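PDB 4AC1: endo-N-acetyl-beta-D-glucosaminidase from Hypocrea jecorina, which probably cleaves the core chitobiose of N-linked glycans between its two N-acetylglucosamine units, as a glycoside hydrolase of family 18. Local coordinates for residues A[20-25]-A[65-70]; A[10-15]-A[59-64]; A[161-166]-A[207-212]; A[188-193]-A[201-206]. All coordinates share one frame; numbering follows the deposited sequence.

Contact 1 (A[20-25]-A[65-70]); sequences ISMLPL and WNETIT. With NAG (2-acetamido-2-deoxy-beta-D-glucopyranose), chain C.
E67 of helix 62-73 reaches into the turn formed by S21, M22 and L23. Its CG is anti to the carbonyl carbon (chi1 -69°), beside the backbone N. Beyond it the chain is extended, and the carboxylate lies in the turn. E67 CB lies 3.9 Å from M22 CG, with L23 CD2 close by. CG passes CG and CD1 of L23. E67 CD comes within 3.7 Å of L23 CG, where the leucine crosses the acid at a slant. At the tip the two oxygens part. E67 OE1 accepts the backbone N-H of M22 (2.9 Å to M22 N, 162° at the hydrogen). It also accepts from a water that donates to I20 O as well. E67 OE2 accepts from the S21 hydroxyl, 2.6 Å from S21 OG. Both protein donors come on the syn side, about 30° out of the carboxylate plane. S21 OG in turn accepts from L23 N at 3.1 Å, a capping bond. The donors on both oxygens hold the carboxylate in its rotation, and the bond from L23 N steadies the serine hydroxyl. Around the polar grip, M22 CE rests 4.0 Å from T68 CG2, and L23 CD2 lies near T70 CB. Helix 62-73 is thereby joined to the turn leading into helix 24-27. M22 also touches L64 and M71 of helix 62-73, while W65 turns away to pack on strand 35-42 of the barrel.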
# COMPACT_ATOMS: atom_id res chain seq x y z
N ILE A 20 -5.22 -18.53 2.68
CA ILE A 20 -6.19 -17.63 3.30
C ILE A 20 -6.96 -16.96 2.18
O ILE A 20 -6.36 -16.32 1.32
CB ILE A 20 -5.48 -16.60 4.20
CG1 ILE A 20 -4.84 -17.32 5.40
CG2 ILE A 20 -6.45 -15.52 4.69
CD1 ILE A 20 -3.79 -16.51 6.11
N SER A 21 -8.27 -17.14 2.14
CA SER A 21 -9.07 -16.53 1.10
C SER A 21 -9.18 -15.03 1.31
O SER A 21 -9.39 -14.56 2.44
CB SER A 21 -10.48 -17.13 1.09
OG SER A 21 -11.22 -16.60 0.01
N MET A 22 -9.05 -14.28 0.21
CA MET A 22 -9.32 -12.85 0.22
C MET A 22 -10.79 -12.53 -0.03
O MET A 22 -11.21 -11.39 0.14
CB MET A 22 -8.44 -12.11 -0.79
CG MET A 22 -8.67 -12.52 -2.24
SD MET A 22 -7.57 -11.70 -3.42
CE MET A 22 -5.99 -12.51 -3.08
N LEU A 23 -11.57 -13.54 -0.42
CA LEU A 23 -12.94 -13.31 -0.88
C LEU A 23 -13.96 -12.82 0.15
O LEU A 23 -14.92 -12.16 -0.23
CB LEU A 23 -13.49 -14.51 -1.67
CG LEU A 23 -12.64 -14.93 -2.88
CD1 LEU A 23 -13.18 -16.22 -3.46
CD2 LEU A 23 -12.56 -13.84 -3.93
N PRO A 24 -13.76 -13.12 1.46
CA PRO A 24 -14.72 -12.55 2.42
C PRO A 24 -14.81 -11.03 2.35
O PRO A 24 -15.84 -10.46 2.70
CB PRO A 24 -14.18 -13.01 3.77
CG PRO A 24 -13.53 -14.33 3.45
CD PRO A 24 -12.84 -14.07 2.13
N LEU A 25 -13.76 -10.38 1.87
CA LEU A 25 -13.76 -8.93 1.71
C LEU A 25 -14.78 -8.43 0.71
O LEU A 25 -15.15 -7.24 0.74
CB LEU A 25 -12.36 -8.44 1.33
CG LEU A 25 -11.34 -8.49 2.46
CD1 LEU A 25 -9.95 -8.32 1.91
CD2 LEU A 25 -11.65 -7.43 3.53
N TRP A 65 -3.98 -16.05 -7.04
CA TRP A 65 -4.17 -15.39 -8.34
C TRP A 65 -5.54 -15.70 -8.93
O TRP A 65 -6.14 -14.85 -9.56
CB TRP A 65 -3.03 -15.67 -9.32
CG TRP A 65 -1.71 -15.10 -8.86
CD1 TRP A 65 -0.56 -15.80 -8.58
CD2 TRP A 65 -1.41 -13.72 -8.57
NE1 TRP A 65 0.44 -14.94 -8.17
CE2 TRP A 65 -0.06 -13.66 -8.14
CE3 TRP A 65 -2.15 -12.53 -8.64
CZ2 TRP A 65 0.56 -12.46 -7.79
CZ3 TRP A 65 -1.52 -11.33 -8.27
CH2 TRP A 65 -0.19 -11.31 -7.86
N ASN A 66 -6.02 -16.93 -8.71
CA ASN A 66 -7.38 -17.26 -9.13
C ASN A 66 -8.44 -16.37 -8.45
O ASN A 66 -9.37 -15.90 -9.09
CB ASN A 66 -7.68 -18.73 -8.91
CG ASN A 66 -7.25 -19.56 -10.08
OD1 ASN A 66 -7.93 -19.61 -11.09
ND2 ASN A 66 -6.10 -20.20 -9.96
N GLU A 67 -8.25 -16.12 -7.15
CA GLU A 67 -9.18 -15.25 -6.42
C GLU A 67 -9.13 -13.79 -6.90
O GLU A 67 -10.14 -13.09 -6.89
CB GLU A 67 -8.95 -15.33 -4.91
CG GLU A 67 -9.35 -16.68 -4.32
CD GLU A 67 -9.41 -16.69 -2.81
OE1 GLU A 67 -8.68 -15.91 -2.17
OE2 GLU A 67 -10.20 -17.50 -2.26
N THR A 68 -7.96 -13.33 -7.34
CA THR A 68 -7.87 -11.91 -7.75
C THR A 68 -8.82 -11.57 -8.91
O THR A 68 -9.29 -10.44 -9.00
CB THR A 68 -6.44 -11.43 -8.10
OG1 THR A 68 -5.95 -12.12 -9.26
CG2 THR A 68 -5.47 -11.62 -6.92
N ILE A 69 -9.10 -12.55 -9.77
CA ILE A 69 -10.04 -12.33 -10.88
C ILE A 69 -11.43 -11.99 -10.34
O ILE A 69 -12.07 -11.04 -10.78
CB ILE A 69 -10.11 -13.56 -11.83
CG1 ILE A 69 -8.73 -13.86 -12.42
CG2 ILE A 69 -11.14 -13.34 -12.95
CD1 ILE A 69 -8.60 -15.24 -13.04
N THR A 70 -11.85 -12.76 -9.34
CA THR A 70 -13.15 -12.56 -8.71
C THR A 70 -13.21 -11.23 -7.97
O THR A 70 -14.25 -10.54 -7.98
CB THR A 70 -13.43 -13.73 -7.75
OG1 THR A 70 -13.26 -14.95 -8.48
CG2 THR A 70 -14.84 -13.66 -7.19
C1 NAG C . -5.61 -21.04 -11.02
C2 NAG C . -4.44 -20.46 -11.83
C3 NAG C . -4.00 -21.44 -12.91
C4 NAG C . -3.65 -22.77 -12.25
C5 NAG C . -4.83 -23.26 -11.41
C6 NAG C . -4.48 -24.51 -10.62
C7 NAG C . -4.02 -18.09 -12.16
C8 NAG C . -4.49 -16.82 -12.77
N2 NAG C . -4.79 -19.17 -12.38
O3 NAG C . -2.89 -20.91 -13.60
O4 NAG C . -3.33 -23.75 -13.22
O5 NAG C . -5.22 -22.27 -10.46
O6 NAG C . -5.68 -25.13 -10.21
O7 NAG C . -2.99 -18.13 -11.48
O HOH W 1 -5.94 -16.26 -1.39

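Contact 2 (A[10-15]-A[59-64]); sequences QTTHDS and PHFYTL. With NAG (2-acetamido-2-deoxy-beta-D-glucopyranose), chain C.
The imidazoles of H13 and H60 form an offset stack, centroids 3.6 Å apart and planes at 12°. The two side chains approach tip to tip. H60 NE2 lies over one face of H13, toward its rim, and H13 CE1 lies over one face of H60 in the same way. In the plane of the H13 ring two oxygens sit at its edge. One is H60 O, 3.0 Å from H13 NE2. The other is T12 OG1, which shares a hydrogen bond of 2.7 Å with H13 ND1; either atom could be the donor. The bond to T12 OG1 probably limits the rotation of the ring. H60 has F61 CZ at its edge, and H60 CD2 lies over one face of the F61 ring. Y62 is turned to another side. One of its faces meets C4 of the N-acetylglucosamine on N66, and P59 CA lies over the centre of the other, 3.4 Å above the plane.

T12 splits its branches. OG1 sits between the backbone N and the carbonyl carbon (chi1 58°), and T12 OG1 points at the edge of F61, 3.7 Å from F61 CE1. T12 CG2 packs on L64 CD1 at 3.5 Å. The contact thus runs from a partly exposed histidine stack into buried apolar packing.

The loop after strand 4-9 here crosses the start of helix 62-73, with F61 at the N-cap position. L64 continues inward to V38 of strand 35-42, and the ring of F54 meets H60.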
# COMPACT_ATOMS: atom_id res chain seq x y z
N GLN A 10 -0.39 -9.59 2.83
CA GLN A 10 0.98 -10.14 2.82
C GLN A 10 1.01 -11.61 3.25
O GLN A 10 1.64 -12.44 2.59
CB GLN A 10 1.95 -9.34 3.69
CG GLN A 10 3.40 -9.76 3.41
CD GLN A 10 4.39 -9.13 4.34
OE1 GLN A 10 4.48 -9.50 5.52
NE2 GLN A 10 5.18 -8.21 3.83
N THR A 11 0.34 -11.90 4.36
CA THR A 11 0.21 -13.26 4.87
C THR A 11 -0.89 -13.93 4.07
O THR A 11 -2.07 -13.56 4.16
CB THR A 11 -0.12 -13.26 6.37
OG1 THR A 11 0.92 -12.57 7.06
CG2 THR A 11 -0.20 -14.68 6.92
N THR A 12 -0.48 -14.93 3.28
CA THR A 12 -1.33 -15.52 2.25
C THR A 12 -1.80 -16.93 2.61
O THR A 12 -2.72 -17.46 1.99
CB THR A 12 -0.58 -15.60 0.89
OG1 THR A 12 0.62 -16.37 1.06
CG2 THR A 12 -0.22 -14.19 0.38
N HIS A 13 -1.14 -17.52 3.61
CA HIS A 13 -1.39 -18.89 4.05
C HIS A 13 -1.39 -18.91 5.57
O HIS A 13 -0.68 -18.14 6.21
CB HIS A 13 -0.30 -19.84 3.54
CG HIS A 13 -0.33 -20.04 2.05
ND1 HIS A 13 -0.06 -19.03 1.16
CD2 HIS A 13 -0.58 -21.14 1.30
CE1 HIS A 13 -0.15 -19.49 -0.07
NE2 HIS A 13 -0.47 -20.77 -0.01
N ASP A 14 -2.20 -19.80 6.14
CA ASP A 14 -2.31 -19.89 7.60
C ASP A 14 -1.23 -20.79 8.19
O ASP A 14 -0.37 -21.30 7.46
CB ASP A 14 -3.72 -20.35 8.00
CG ASP A 14 -4.02 -21.78 7.59
OD1 ASP A 14 -3.08 -22.56 7.32
OD2 ASP A 14 -5.22 -22.14 7.54
N SER A 15 -1.27 -20.98 9.51
CA SER A 15 -0.26 -21.76 10.23
C SER A 15 -0.15 -23.22 9.76
O SER A 15 0.87 -23.88 10.00
CB SER A 15 -0.51 -21.71 11.74
OG SER A 15 -1.65 -22.49 12.08
N PRO A 59 3.19 -22.73 -7.61
CA PRO A 59 1.92 -23.34 -7.17
C PRO A 59 1.41 -22.80 -5.82
O PRO A 59 0.20 -22.77 -5.60
CB PRO A 59 2.27 -24.83 -7.07
CG PRO A 59 3.29 -25.01 -8.14
CD PRO A 59 4.11 -23.74 -8.17
N HIS A 60 2.32 -22.35 -4.96
CA HIS A 60 1.96 -21.71 -3.69
C HIS A 60 0.89 -20.63 -3.85
O HIS A 60 0.05 -20.44 -2.95
CB HIS A 60 3.22 -21.12 -3.01
CG HIS A 60 3.06 -20.87 -1.54
ND1 HIS A 60 2.92 -21.88 -0.62
CD2 HIS A 60 3.06 -19.71 -0.83
CE1 HIS A 60 2.82 -21.36 0.60
NE2 HIS A 60 2.91 -20.05 0.49
N PHE A 61 0.89 -19.95 -5.00
CA PHE A 61 -0.01 -18.83 -5.23
C PHE A 61 -1.15 -19.08 -6.22
O PHE A 61 -1.82 -18.13 -6.64
CB PHE A 61 0.80 -17.60 -5.63
CG PHE A 61 1.76 -17.15 -4.57
CD1 PHE A 61 1.31 -16.76 -3.31
CD2 PHE A 61 3.13 -17.13 -4.83
CE1 PHE A 61 2.21 -16.36 -2.32
CE2 PHE A 61 4.03 -16.73 -3.85
CZ PHE A 61 3.57 -16.33 -2.60
N TYR A 62 -1.43 -20.34 -6.56
CA TYR A 62 -2.55 -20.63 -7.47
C TYR A 62 -3.88 -20.10 -6.95
O TYR A 62 -4.66 -19.53 -7.72
CB TYR A 62 -2.68 -22.13 -7.75
CG TYR A 62 -1.62 -22.72 -8.65
CD1 TYR A 62 -0.85 -21.92 -9.51
CD2 TYR A 62 -1.38 -24.10 -8.66
CE1 TYR A 62 0.12 -22.47 -10.34
CE2 TYR A 62 -0.42 -24.66 -9.50
CZ TYR A 62 0.33 -23.84 -10.33
OH TYR A 62 1.29 -24.39 -11.15
N THR A 63 -4.15 -20.32 -5.67
CA THR A 63 -5.42 -19.90 -5.07
C THR A 63 -5.49 -18.37 -5.10
O THR A 63 -6.48 -17.79 -5.52
CB THR A 63 -5.59 -20.42 -3.61
OG1 THR A 63 -5.43 -21.85 -3.57
CG2 THR A 63 -6.96 -20.04 -3.05
N LEU A 64 -4.41 -17.73 -4.65
CA LEU A 64 -4.34 -16.27 -4.62
C LEU A 64 -4.69 -15.64 -5.98
O LEU A 64 -5.60 -14.82 -6.08
CB LEU A 64 -2.96 -15.83 -4.13
CG LEU A 64 -2.73 -14.36 -3.78
CD1 LEU A 64 -1.52 -14.22 -2.87
CD2 LEU A 64 -2.57 -13.52 -5.03
C1 NAG C . -5.61 -21.04 -11.02
C2 NAG C . -4.44 -20.46 -11.83
C3 NAG C . -4.00 -21.44 -12.91
C4 NAG C . -3.65 -22.77 -12.25
C5 NAG C . -4.83 -23.26 -11.41
C6 NAG C . -4.48 -24.51 -10.62
C7 NAG C . -4.02 -18.09 -12.16
C8 NAG C . -4.49 -16.82 -12.77
N2 NAG C . -4.79 -19.17 -12.38
O3 NAG C . -2.89 -20.91 -13.60
O4 NAG C . -3.33 -23.75 -13.22
O5 NAG C . -5.22 -22.27 -10.46
O6 NAG C . -5.68 -25.13 -10.21
O7 NAG C . -2.99 -18.13 -11.48

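Contact 3 (A[161-166]-A[207-212]); sequences LEDSSN and VANGFA. With ZN (zinc ion), chain I.
Two irregular turns bring L161, D163 and N209 together; the closest CA atoms, those of E162 and N209, are 6.4 Å apart. D163 has left-handed backbone angles. Helix 201-208 ends at A208, and N209 is the first residue to leave helical angles. G210 follows with positive phi, where a CB would jam against the carbonyl oxygen of N209. G210 N bonds back to V207 O.

N209 carries the polar half. Its CG is anti to the backbone N (chi1 -154°), and the side chain meets that of D163 tip to tip. The carboxylate and amide planes stand 84° apart. N209 ND2 gives one hydrogen to L161 O (2.9 Å) and one to D163 OD1 (3.1 Å). Both acceptors lie in the amide plane, although ND2 stands above the planes of both acceptor groups. These two bonds fix the amide, and its oxygen faces the zinc. N209 OD1 and D163 OD2 each bind the metal at 2.1 Å. D163 OD1 does not ligate; it accepts a hydrogen from a zinc-bound water at 2.6 Å.

The apolar half is L161 on F211. L161 CD2 makes a CH-pi contact over one face of the F211 ring, 4.0 Å from the centroid. The F211 ring also meets that of Y186 edge to face.

Four waters complete an octahedral shell, in which protein supplies two adjacent positions. One carboxylate, one amide and a mostly aqueous shell are consistent with a peripheral surface metal site, here tying a loop to a helix end.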
# COMPACT_ATOMS: atom_id res chain seq x y z
N LEU A 161 6.29 12.98 5.37
CA LEU A 161 5.49 13.99 4.67
C LEU A 161 5.42 15.30 5.46
O LEU A 161 4.70 16.24 5.07
CB LEU A 161 4.09 13.47 4.36
CG LEU A 161 4.00 12.17 3.55
CD1 LEU A 161 2.56 11.90 3.17
CD2 LEU A 161 4.91 12.18 2.32
N GLU A 162 6.16 15.34 6.57
CA GLU A 162 6.24 16.49 7.48
C GLU A 162 7.69 16.95 7.68
O GLU A 162 8.04 17.44 8.75
CB GLU A 162 5.65 16.12 8.83
CG GLU A 162 4.19 15.69 8.77
CD GLU A 162 3.72 15.00 10.04
OE1 GLU A 162 4.01 13.80 10.23
OE2 GLU A 162 3.07 15.66 10.87
N ASP A 163 8.53 16.78 6.66
CA ASP A 163 9.93 17.23 6.71
C ASP A 163 10.75 16.57 7.83
O ASP A 163 11.69 17.17 8.37
CB ASP A 163 10.01 18.77 6.81
CG ASP A 163 9.16 19.48 5.77
OD1 ASP A 163 9.17 19.05 4.60
OD2 ASP A 163 8.48 20.47 6.13
N SER A 164 10.40 15.33 8.18
CA SER A 164 10.99 14.67 9.34
C SER A 164 11.31 13.18 9.06
O SER A 164 11.58 12.80 7.91
CB SER A 164 10.08 14.85 10.55
OG SER A 164 10.71 14.46 11.75
N SER A 165 11.31 12.36 10.11
CA SER A 165 11.77 10.98 10.03
C SER A 165 11.22 10.23 8.84
O SER A 165 10.02 10.25 8.58
CB SER A 165 11.44 10.23 11.31
OG SER A 165 11.95 10.94 12.42
N ASN A 166 12.12 9.55 8.14
CA ASN A 166 11.84 8.97 6.83
C ASN A 166 12.67 7.71 6.65
O ASN A 166 13.86 7.69 6.97
CB ASN A 166 12.19 10.03 5.77
CG ASN A 166 11.99 9.57 4.33
OD1 ASN A 166 11.28 8.60 4.04
ND2 ASN A 166 12.60 10.31 3.41
N VAL A 207 -1.10 17.93 5.21
CA VAL A 207 -1.84 18.73 4.23
C VAL A 207 -1.22 20.12 4.07
O VAL A 207 -1.05 20.61 2.95
CB VAL A 207 -3.35 18.81 4.56
CG1 VAL A 207 -4.05 19.82 3.65
CG2 VAL A 207 -3.99 17.44 4.42
N ALA A 208 -0.85 20.72 5.20
CA ALA A 208 -0.21 22.05 5.20
C ALA A 208 1.18 22.03 4.55
O ALA A 208 1.67 23.07 4.13
CB ALA A 208 -0.14 22.60 6.61
N ASN A 209 1.79 20.85 4.46
CA ASN A 209 3.09 20.66 3.82
C ASN A 209 2.98 20.35 2.32
O ASN A 209 3.96 19.96 1.69
CB ASN A 209 3.92 19.58 4.54
CG ASN A 209 5.41 19.77 4.35
OD1 ASN A 209 5.90 20.91 4.26
ND2 ASN A 209 6.15 18.67 4.28
N GLY A 210 1.78 20.49 1.75
CA GLY A 210 1.58 20.39 0.31
C GLY A 210 1.09 19.06 -0.24
O GLY A 210 1.18 18.81 -1.45
N PHE A 211 0.57 18.20 0.63
CA PHE A 211 0.02 16.92 0.18
C PHE A 211 -1.49 16.97 0.31
O PHE A 211 -2.02 17.04 1.42
CB PHE A 211 0.62 15.74 0.98
CG PHE A 211 2.11 15.62 0.82
CD1 PHE A 211 2.66 14.93 -0.27
CD2 PHE A 211 2.97 16.22 1.73
CE1 PHE A 211 4.04 14.84 -0.43
CE2 PHE A 211 4.34 16.14 1.57
CZ PHE A 211 4.88 15.45 0.49
N ALA A 212 -2.19 16.95 -0.83
CA ALA A 212 -3.65 17.09 -0.87
C ALA A 212 -4.34 15.98 -0.11
O ALA A 212 -3.93 14.82 -0.19
CB ALA A 212 -4.14 17.12 -2.31
ZN ZN I . 7.71 21.83 4.67
O HOH W 2 8.49 21.06 3.03
O HOH W 3 9.37 23.00 4.99
O HOH W 4 6.81 22.87 6.37
O HOH W 5 7.04 23.29 3.60

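Contact 4 (A[188-193]-A[201-206]); sequences TQFYSG and SDYDRI. With ACT (acetate ion), chain D.
The closest packing is made by CZ and CE2 of the F190 ring against helix 201-208. F190 CZ is 3.7 Å from I206 CD1, the two side chains meeting tip to tip. F190 CE2 lies 3.9 Å from D202 CB, which approaches the edge in the plane of the ring. F190 CZ also touches Y203 CD2 at 4.0 Å. The phenyl tip thus lodges among three residues of the helix. F190 itself is the centre of an inverse gamma turn just past the end of strand 185-189. T188 adds a thinner contact, T188 CG2 to I206 CD1 at 4.1 Å.

No hydrogen bond crosses the contact. On the outer side D202 and R205 make polar bonds. The exposed R205 holds D202 by a salt bridge, R205 NH1 to D202 OD1 at 2.9 Å, and has E162 as a second partner. The other oxygen of D202 accepts from S196 N. The buried Y203 has its OH bonded to V216 O.

Farther from the helix, Q189 binds a zinc ion with E127. Y191 OH donates to an acetate, probably from the crystallisation liquor.

The contact closes the first half of a beta-alpha-beta unit, in which strand 185-189 leads through helix 201-208 to strand 216-221. T188 and I206 both rest on V216 of that strand, and Y203 leans on helix 232-246.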
# COMPACT_ATOMS: atom_id res chain seq x y z
N THR A 188 -0.11 6.33 3.76
CA THR A 188 0.72 7.04 4.73
C THR A 188 0.71 6.30 6.07
O THR A 188 -0.36 6.05 6.64
CB THR A 188 0.30 8.52 4.84
OG1 THR A 188 0.34 9.12 3.54
CG2 THR A 188 1.24 9.31 5.71
N GLN A 189 1.89 5.91 6.53
CA GLN A 189 1.98 5.03 7.70
C GLN A 189 1.93 5.84 9.01
O GLN A 189 2.95 6.38 9.45
CB GLN A 189 3.23 4.15 7.62
CG GLN A 189 3.44 3.49 6.26
CD GLN A 189 4.51 2.42 6.27
OE1 GLN A 189 4.59 1.64 7.22
NE2 GLN A 189 5.33 2.36 5.22
N PHE A 190 0.74 5.92 9.60
CA PHE A 190 0.53 6.56 10.91
C PHE A 190 0.71 5.52 12.03
O PHE A 190 -0.23 5.21 12.79
CB PHE A 190 -0.86 7.21 11.02
CG PHE A 190 -1.06 8.41 10.11
CD1 PHE A 190 -1.45 8.25 8.78
CD2 PHE A 190 -0.89 9.70 10.61
CE1 PHE A 190 -1.64 9.35 7.96
CE2 PHE A 190 -1.09 10.81 9.79
CZ PHE A 190 -1.47 10.64 8.46
N TYR A 191 1.92 4.99 12.13
CA TYR A 191 2.26 3.99 13.13
C TYR A 191 3.77 3.84 13.22
O TYR A 191 4.50 4.55 12.51
CB TYR A 191 1.55 2.65 12.85
CG TYR A 191 1.57 2.13 11.43
CD1 TYR A 191 2.60 1.31 10.96
CD2 TYR A 191 0.48 2.36 10.57
CE1 TYR A 191 2.59 0.78 9.65
CE2 TYR A 191 0.44 1.84 9.28
CZ TYR A 191 1.49 1.05 8.82
OH TYR A 191 1.42 0.55 7.54
N SER A 192 4.23 2.96 14.12
CA SER A 192 5.65 2.68 14.33
C SER A 192 6.43 3.87 14.87
O SER A 192 7.66 3.87 14.87
CB SER A 192 6.31 2.13 13.05
OG SER A 192 5.67 0.93 12.68
N GLY A 193 5.71 4.86 15.38
CA GLY A 193 6.32 6.04 15.97
C GLY A 193 6.27 7.26 15.06
O GLY A 193 6.50 8.37 15.50
N SER A 201 -3.96 16.28 14.19
CA SER A 201 -2.81 17.18 14.06
C SER A 201 -1.81 16.74 12.98
O SER A 201 -1.36 17.57 12.17
CB SER A 201 -2.12 17.43 15.41
OG SER A 201 -1.59 16.23 15.94
N ASP A 202 -1.47 15.45 12.96
CA ASP A 202 -0.50 14.97 11.97
C ASP A 202 -1.01 15.06 10.53
O ASP A 202 -0.31 15.58 9.65
CB ASP A 202 -0.05 13.55 12.32
CG ASP A 202 0.75 13.49 13.63
OD1 ASP A 202 1.10 14.56 14.18
OD2 ASP A 202 1.03 12.39 14.14
N TYR A 203 -2.23 14.57 10.30
CA TYR A 203 -2.84 14.65 8.98
C TYR A 203 -2.90 16.12 8.52
O TYR A 203 -2.55 16.43 7.37
CB TYR A 203 -4.23 14.00 9.01
CG TYR A 203 -4.81 13.67 7.64
CD1 TYR A 203 -5.37 14.67 6.84
CD2 TYR A 203 -4.81 12.36 7.16
CE1 TYR A 203 -5.90 14.37 5.59
CE2 TYR A 203 -5.34 12.05 5.91
CZ TYR A 203 -5.89 13.06 5.14
OH TYR A 203 -6.42 12.82 3.90
N ASP A 204 -3.33 17.01 9.40
CA ASP A 204 -3.39 18.45 9.07
C ASP A 204 -2.02 19.03 8.72
O ASP A 204 -1.89 19.85 7.81
CB ASP A 204 -3.98 19.27 10.23
CG ASP A 204 -5.49 19.05 10.45
OD1 ASP A 204 -6.23 18.60 9.55
OD2 ASP A 204 -5.95 19.39 11.56
N ARG A 205 -0.99 18.63 9.46
CA ARG A 205 0.38 19.08 9.19
C ARG A 205 0.85 18.61 7.80
O ARG A 205 1.51 19.36 7.06
CB ARG A 205 1.32 18.61 10.30
CG ARG A 205 2.69 19.29 10.31
CD ARG A 205 3.55 18.85 11.50
NE ARG A 205 2.93 19.16 12.79
CZ ARG A 205 2.38 18.27 13.61
NH1 ARG A 205 2.35 16.98 13.31
NH2 ARG A 205 1.84 18.68 14.75
N ILE A 206 0.51 17.38 7.45
CA ILE A 206 0.87 16.83 6.15
C ILE A 206 0.18 17.64 5.04
O ILE A 206 0.82 18.02 4.05
CB ILE A 206 0.50 15.34 6.08
CG1 ILE A 206 1.46 14.51 6.94
CG2 ILE A 206 0.48 14.87 4.64
CD1 ILE A 206 0.97 13.10 7.27
C ACT D . 3.63 -0.85 5.43
O ACT D . 3.26 -1.06 6.61
OXT ACT D . 4.84 -1.01 5.18
CH3 ACT D . 2.65 -0.40 4.39

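In the fold
The contacts form two pairs on opposite sides of the chain's centre in this beta/alpha barrel. Contacts 1 and 2 share helix 62-73 and the glycan on N66. They touch directly, as I20 N meets T12 O. Contacts 3 and 4 share helix 201-208 and touch through E162. Contact 1 and contact 3 are partly buried and combine polar bonds with apolar packing: a carboxylate gripping a turn in one, zinc and an amide in the other. Contacts 2 and 4 are more buried. One mixes stacked histidines with apolar packing; the other is purely apolar across its interface. Contacts 1 and 3 lie about 35 Å apart, centre to centre.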